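Local coordinates for uncharacterized protein (Acinetobacter baumannii, PDB 5D66), which is of unknown function but folds as an ankyrin repeat domain, a scaffold that in other proteins commonly mediates protein-protein binding, at residues A109-H114 / L139-I144; T35-T38 / T44-N47. One frame throughout, in Å; residues are numbered along the deposited sequence.

Contact 1. Residues A109-H114 / L139-I144; sequences AAERGH and LLEAII
One carboxylate oxygen of E141 lies along the flank of the E111 side chain, not head-on against its end. E141 OE1 is 3.3 to 3.4 Å from E111 CB, CG and CD alike. The two side chains turn differently at chi1. E111 has CG anti to the backbone N (chi1 177°). In E141 CG is anti to the carbonyl carbon instead (chi1 -67°). Both chains run on extended. The carboxylates are nearly perpendicular, their planes 85° apart. E111 OE1 and E141 OE1, both acceptors, are 3.4 Å apart with no hydrogen bond. This closeness may raise the proton affinity of one of them. E141 OE2 is held by N132 ND2.

Next to the acids the helices 106-111 and 138-144 come very near: E111 CA and A142 CA are 5.0 Å apart. They are neighbours in the stack of helix pairs of the ankyrin fold, with helix 115-124 between them in sequence. At this spacing methyls meet: A110 CB and A142 CB are 4.4 Å apart, and I155 of helix 150-162 touches both. G113 closes helix 106-111 in a Schellman motif: H114 N bonds to A109 O (3.0 Å) and G113 N to A110 O (3.1 Å).

Contact 2. Residues T35-T38 / T44-N47; sequences TGST and TRAN
R45 and S37 carry this contact through one direct hydrogen bond. R45 NH2 donates to S37 OG over 2.9 Å, and the N-H...O angle of 168° makes the bond nearly straight. The hydroxyl sits at the edge of the guanidinium, only 4° out of its plane. S37 CB follows behind, 3.8 Å from R45 NH2.

The arginine spans a long gap. The CA atoms of S37 and R45 are 10.7 Å apart, and the side chain covers most of that distance. Its CG is anti to the carbonyl carbon (chi1 -66°), and the chain is extended from CG to NE. This carries the guanidinium away from the last turn of helix 39-45 and back toward the loop that precedes the same helix. S37 meets it with OG on the side of its own backbone N.

The loop 35-38 leads into helix 39-45 of an ankyrin repeat region. T38 opens the sequence T-A-L-M and corresponds to the Thr of the TPLH signature of ankyrin repeats. It is the N-cap residue, and its OG1 bond to M41 N is the capping bond expected of that Thr. At the far end N47 closes the helix in a Schellman motif with positive phi. The contact thus ties the entry loop to the end of the helix it introduces.

R45 NH2 has a second and stronger partner, a salt bridge to D66 OD2; with both on NH2, they probably limit how the guanidinium can turn. T35 joins from the loop side: its OG1 lies 2.8 Å from S37 OG. A water accepts from R45 NH1 at 3.2 Å and makes a weak bond to T35 OG1. D33 OD1 bonds to both T35 OG1 and S37 N.

Contact 1 is the buried one. Contact 2 is partly buried, with R45 partly exposed. The two lie on opposite sides of the chain's centre, with centres 25 Å apart and nearest atoms about 10 Å apart, and they do not touch. They follow each other along the chain, contact 2 first. Contact 1 joins two different helices, 106-111 and 138-144. Contact 2 stays local and joins helix 39-45 to its own leading loop. The chemistry follows. Between helices there are small apolar residues and two acids, with no hydrogen bond across. Between loop and helix end a long charged side chain and a hydroxyl do the work, with water beside them.

Contact 1. Residues A109-H114 / L139-I144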
ATOM      1  N   ALA A 109      -1.199   2.808  -4.028  1.00  5.22           N
ATOM      2  CA  ALA A 109      -0.312   3.950  -3.859  1.00  6.11           C
ATOM      3  C   ALA A 109      -0.193   4.697  -5.187  1.00  5.71           C
ATOM      4  O   ALA A 109      -0.254   5.942  -5.236  1.00  6.07           O
ATOM      5  CB  ALA A 109       1.022   3.492  -3.364  1.00  6.18           C
ATOM      6  N   ALA A 110      -0.055   3.951  -6.289  1.00  5.11           N
ATOM      7  CA  ALA A 110       0.007   4.577  -7.601  1.00  5.42           C
ATOM      8  C   ALA A 110      -1.322   5.226  -7.969  1.00  5.80           C
ATOM      9  O   ALA A 110      -1.376   6.328  -8.462  1.00  6.68           O
ATOM     10  CB  ALA A 110       0.454   3.527  -8.620  1.00  6.22           C
ATOM     11  N   GLU A 111      -2.426   4.486  -7.768  1.00  6.41           N
ATOM     12  CA  GLU A 111      -3.763   4.978  -7.997  1.00  6.40           C
ATOM     13  C   GLU A 111      -4.007   6.342  -7.371  1.00  6.19           C
ATOM     14  O   GLU A 111      -4.597   7.247  -7.969  1.00  6.88           O
ATOM     15  CB  GLU A 111      -4.752   3.971  -7.408  1.00  7.10           C
ATOM     16  CG  GLU A 111      -6.200   4.337  -7.493  1.00  7.79           C
ATOM     17  CD  GLU A 111      -7.095   3.355  -6.695  1.00  9.00           C
ATOM     18  OE1 GLU A 111      -6.604   2.544  -5.889  1.00 12.52           O
ATOM     19  OE2 GLU A 111      -8.329   3.529  -6.781  1.00 12.09           O
ATOM     20  N   ARG A 112      -3.569   6.477  -6.126  1.00  6.23           N
ATOM     21  CA  ARG A 112      -3.865   7.636  -5.323  1.00  6.57           C
ATOM     22  C   ARG A 112      -2.835   8.751  -5.473  1.00  6.33           C
ATOM     23  O   ARG A 112      -2.969   9.811  -4.895  1.00  8.04           O
ATOM     24  CB  ARG A 112      -4.079   7.243  -3.883  1.00  8.87           C
ATOM     25  CG  ARG A 112      -5.279   6.269  -3.749  1.00 11.25           C
ATOM     26  CD  ARG A 112      -5.449   5.766  -2.473  1.00 15.04           C
ATOM     27  NE  ARG A 112      -6.290   4.592  -2.423  1.00 22.99           N
ATOM     28  CZ  ARG A 112      -6.616   3.986  -1.286  1.00 18.88           C
ATOM     29  NH1 ARG A 112      -6.355   4.542  -0.119  1.00 28.04           N
ATOM     30  NH2 ARG A 112      -7.412   2.910  -1.329  1.00 27.10           N
ATOM     31  N   GLY A 113      -1.800   8.517  -6.276  1.00  5.75           N
ATOM     32  CA  GLY A 113      -0.835   9.565  -6.541  1.00  6.56           C
ATOM     33  C   GLY A 113       0.138   9.787  -5.436  1.00  5.51           C
ATOM     34  O   GLY A 113       0.706  10.876  -5.332  1.00  7.19           O
ATOM     35  N   HIS A 114       0.425   8.772  -4.611  1.00  5.29           N
ATOM     36  CA  HIS A 114       1.313   8.911  -3.459  1.00  5.71           C
ATOM     37  C   HIS A 114       2.766   8.631  -3.927  1.00  5.32           C
ATOM     38  O   HIS A 114       3.223   7.500  -3.882  1.00  5.40           O
ATOM     39  CB  HIS A 114       0.934   7.903  -2.336  1.00  6.36           C
ATOM     40  CG  HIS A 114      -0.417   8.072  -1.749  1.00  8.18           C
ATOM     41  ND1 HIS A 114      -0.965   9.283  -1.427  1.00 11.45           N
ATOM     42  CD2 HIS A 114      -1.334   7.129  -1.393  1.00  9.22           C
ATOM     43  CE1 HIS A 114      -2.144   9.092  -0.836  1.00 12.41           C
ATOM     44  NE2 HIS A 114      -2.405   7.796  -0.852  1.00 11.08           N
ATOM     45  N   LEU A 139       0.872   0.691 -13.207  1.00  4.47           N
ATOM     46  CA  LEU A 139       0.973   1.553 -14.358  1.00  4.65           C
ATOM     47  C   LEU A 139      -0.416   1.893 -14.930  1.00  4.47           C
ATOM     48  O   LEU A 139      -0.717   3.072 -15.196  1.00  4.87           O
ATOM     49  CB  LEU A 139       1.871   0.929 -15.414  1.00  5.52           C
ATOM     50  CG  LEU A 139       2.115   1.729 -16.688  1.00  5.72           C
ATOM     51  CD1 LEU A 139       2.766   3.039 -16.429  1.00  7.64           C
ATOM     52  CD2 LEU A 139       2.928   0.906 -17.644  1.00  6.61           C
ATOM     53  N   LEU A 140      -1.232   0.894 -15.150  1.00  4.69           N
ATOM     54  CA  LEU A 140      -2.570   1.123 -15.693  1.00  5.28           C
ATOM     55  C   LEU A 140      -3.371   2.007 -14.779  1.00  5.42           C
ATOM     56  O   LEU A 140      -4.048   2.946 -15.241  1.00  5.97           O
ATOM     57  CB  LEU A 140      -3.277  -0.174 -16.010  1.00  5.33           C
ATOM     58  CG  LEU A 140      -2.781  -0.891 -17.251  1.00  6.28           C
ATOM     59  CD1 LEU A 140      -3.180  -2.347 -17.265  1.00  6.77           C
ATOM     60  CD2 LEU A 140      -3.321  -0.234 -18.511  1.00  7.11           C
ATOM     61  N   GLU A 141      -3.383   1.718 -13.479  1.00  5.13           N
ATOM     62  CA  GLU A 141      -4.151   2.595 -12.572  1.00  6.06           C
ATOM     63  C   GLU A 141      -3.631   4.014 -12.541  1.00  5.56           C
ATOM     64  O   GLU A 141      -4.432   4.944 -12.465  1.00  6.18           O
ATOM     65  CB  GLU A 141      -4.220   2.007 -11.168  1.00  6.11           C
ATOM     66  CG  GLU A 141      -5.030   0.720 -11.103  1.00  6.49           C
ATOM     67  CD  GLU A 141      -5.750   0.462  -9.778  1.00  8.45           C
ATOM     68  OE1 GLU A 141      -5.825   1.325  -8.966  1.00 12.67           O
ATOM     69  OE2 GLU A 141      -6.283  -0.640  -9.594  1.00 10.35           O
ATOM     70  N   ALA A 142      -2.321   4.204 -12.557  1.00  5.76           N
ATOM     71  CA  ALA A 142      -1.809   5.564 -12.538  1.00  5.78           C
ATOM     72  C   ALA A 142      -2.287   6.373 -13.740  1.00  5.88           C
ATOM     73  O   ALA A 142      -2.533   7.580 -13.639  1.00  8.02           O
ATOM     74  CB  ALA A 142      -0.306   5.533 -12.508  1.00  5.92           C
ATOM     75  N   ILE A 143      -2.521   5.700 -14.880  1.00  5.31           N
ATOM     76  CA  ILE A 143      -2.970   6.367 -16.093  1.00  5.48           C
ATOM     77  C   ILE A 143      -4.478   6.547 -16.046  1.00  6.04           C
ATOM     78  O   ILE A 143      -4.952   7.693 -16.246  1.00  7.22           O
ATOM     79  CB  ILE A 143      -2.550   5.552 -17.332  1.00  5.11           C
ATOM     80  CG1 ILE A 143      -1.006   5.497 -17.459  1.00  5.64           C
ATOM     81  CG2 ILE A 143      -3.146   6.171 -18.610  1.00  6.44           C
ATOM     82  CD1 ILE A 143      -0.482   4.556 -18.409  1.00  7.05           C
ATOM     83  N   ILE A 144      -5.206   5.464 -15.841  1.00  6.08           N
ATOM     84  CA  ILE A 144      -6.674   5.491 -15.928  1.00  6.04           C
ATOM     85  C   ILE A 144      -7.326   6.281 -14.806  1.00  6.20           C
ATOM     86  O   ILE A 144      -8.311   6.971 -15.026  1.00  7.32           O
ATOM     87  CB  ILE A 144      -7.191   4.032 -15.895  1.00  6.56           C
ATOM     88  CG1 ILE A 144      -6.726   3.273 -17.153  1.00  7.72           C
ATOM     89  CG2 ILE A 144      -8.688   3.988 -15.752  1.00  7.34           C
ATOM     90  CD1 ILE A 144      -6.922   1.766 -17.108  1.00  7.97           C
TER

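Contact 2. Residues T35-T38 / T44-N47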
ATOM      1  N   THR A  35     -14.536  -7.422  16.169  1.00  6.83           N
ATOM      2  CA  THR A  35     -14.603  -7.330  14.724  1.00  6.48           C
ATOM      3  C   THR A  35     -13.589  -8.219  14.037  1.00  6.30           C
ATOM      4  O   THR A  35     -13.608  -8.327  12.800  1.00  7.17           O
ATOM      5  CB  THR A  35     -14.342  -5.865  14.196  1.00  8.23           C
ATOM      6  OG1 THR A  35     -12.950  -5.516  14.319  1.00  8.73           O
ATOM      7  CG2 THR A  35     -15.244  -4.883  14.911  1.00 10.44           C
ATOM      8  N   GLY A  36     -12.640  -8.786  14.793  1.00  6.15           N
ATOM      9  CA  GLY A  36     -11.587  -9.557  14.170  1.00  5.52           C
ATOM     10  C   GLY A  36     -10.314  -8.761  13.928  1.00  5.40           C
ATOM     11  O   GLY A  36      -9.418  -9.237  13.245  1.00  7.64           O
ATOM     12  N   SER A  37     -10.194  -7.553  14.450  1.00  5.22           N
ATOM     13  CA  SER A  37      -9.064  -6.664  14.173  1.00  5.49           C
ATOM     14  C   SER A  37      -7.978  -6.778  15.231  1.00  5.26           C
ATOM     15  O   SER A  37      -8.281  -6.895  16.411  1.00  5.39           O
ATOM     16  CB  SER A  37      -9.542  -5.207  14.107  1.00  6.76           C
ATOM     17  OG  SER A  37     -10.499  -4.989  13.102  1.00  9.00           O
ATOM     18  N   THR A  38      -6.735  -6.712  14.829  1.00  4.65           N
ATOM     19  CA  THR A  38      -5.639  -6.575  15.745  1.00  4.59           C
ATOM     20  C   THR A  38      -5.498  -5.105  16.212  1.00  4.90           C
ATOM     21  O   THR A  38      -5.907  -4.168  15.523  1.00  4.91           O
ATOM     22  CB  THR A  38      -4.306  -7.055  15.180  1.00  4.59           C
ATOM     23  OG1 THR A  38      -3.902  -6.134  14.178  1.00  5.13           O
ATOM     24  CG2 THR A  38      -4.354  -8.454  14.638  1.00  4.82           C
ATOM     25  N   THR A  44      -3.050   1.493  12.838  1.00  4.99           N
ATOM     26  CA  THR A  44      -2.691   1.835  11.471  1.00  5.47           C
ATOM     27  C   THR A  44      -3.805   2.585  10.779  1.00  5.25           C
ATOM     28  O   THR A  44      -3.572   3.571  10.066  1.00  5.66           O
ATOM     29  CB  THR A  44      -2.259   0.598  10.697  1.00  5.62           C
ATOM     30  OG1 THR A  44      -1.094   0.022  11.330  1.00  5.77           O
ATOM     31  CG2 THR A  44      -1.861   0.938   9.261  1.00  5.95           C
ATOM     32  N   ARG A  45      -5.052   2.157  10.958  1.00  5.44           N
ATOM     33  CA  ARG A  45      -6.179   2.852  10.356  1.00  5.97           C
ATOM     34  C   ARG A  45      -6.230   4.328  10.794  1.00  6.31           C
ATOM     35  O   ARG A  45      -6.622   5.193   9.984  1.00  7.33           O
ATOM     36  CB  ARG A  45      -7.514   2.217  10.710  1.00  6.62           C
ATOM     37  CG  ARG A  45      -7.716   0.817  10.157  1.00  6.69           C
ATOM     38  CD  ARG A  45      -9.043   0.295  10.583  1.00 10.25           C
ATOM     39  NE  ARG A  45      -9.241  -1.136  10.348  1.00  8.66           N
ATOM     40  CZ  ARG A  45      -9.620  -2.021  11.274  1.00  7.05           C
ATOM     41  NH1 ARG A  45      -9.868  -1.668  12.512  1.00  8.70           N
ATOM     42  NH2 ARG A  45      -9.834  -3.259  10.894  1.00  6.73           N
ATOM     43  N   ALA A  46      -5.799   4.608  12.001  1.00  6.27           N
ATOM     44  CA  ALA A  46      -5.792   5.936  12.560  1.00  7.03           C
ATOM     45  C   ALA A  46      -4.528   6.753  12.241  1.00  6.97           C
ATOM     46  O   ALA A  46      -4.443   7.925  12.609  1.00  9.08           O
ATOM     47  CB  ALA A  46      -6.001   5.858  14.071  1.00  8.04           C
ATOM     48  N   ASN A  47      -3.558   6.115  11.594  1.00  6.59           N
ATOM     49  CA  ASN A  47      -2.207   6.674  11.420  1.00  6.38           C
ATOM     50  C   ASN A  47      -1.591   7.080  12.754  1.00  6.82           C
ATOM     51  O   ASN A  47      -0.930   8.115  12.890  1.00  8.19           O
ATOM     52  CB  ASN A  47      -2.142   7.804  10.419  1.00  7.04           C
ATOM     53  CG  ASN A  47      -0.745   7.970   9.861  1.00  7.94           C
ATOM     54  OD1 ASN A  47       0.066   7.072   9.966  1.00  8.69           O
ATOM     55  ND2 ASN A  47      -0.455   9.132   9.275  1.00 10.88           N
TER
HETATM   56  O   HOH W   1     -11.506  -2.553  15.124  1.00 13.61           O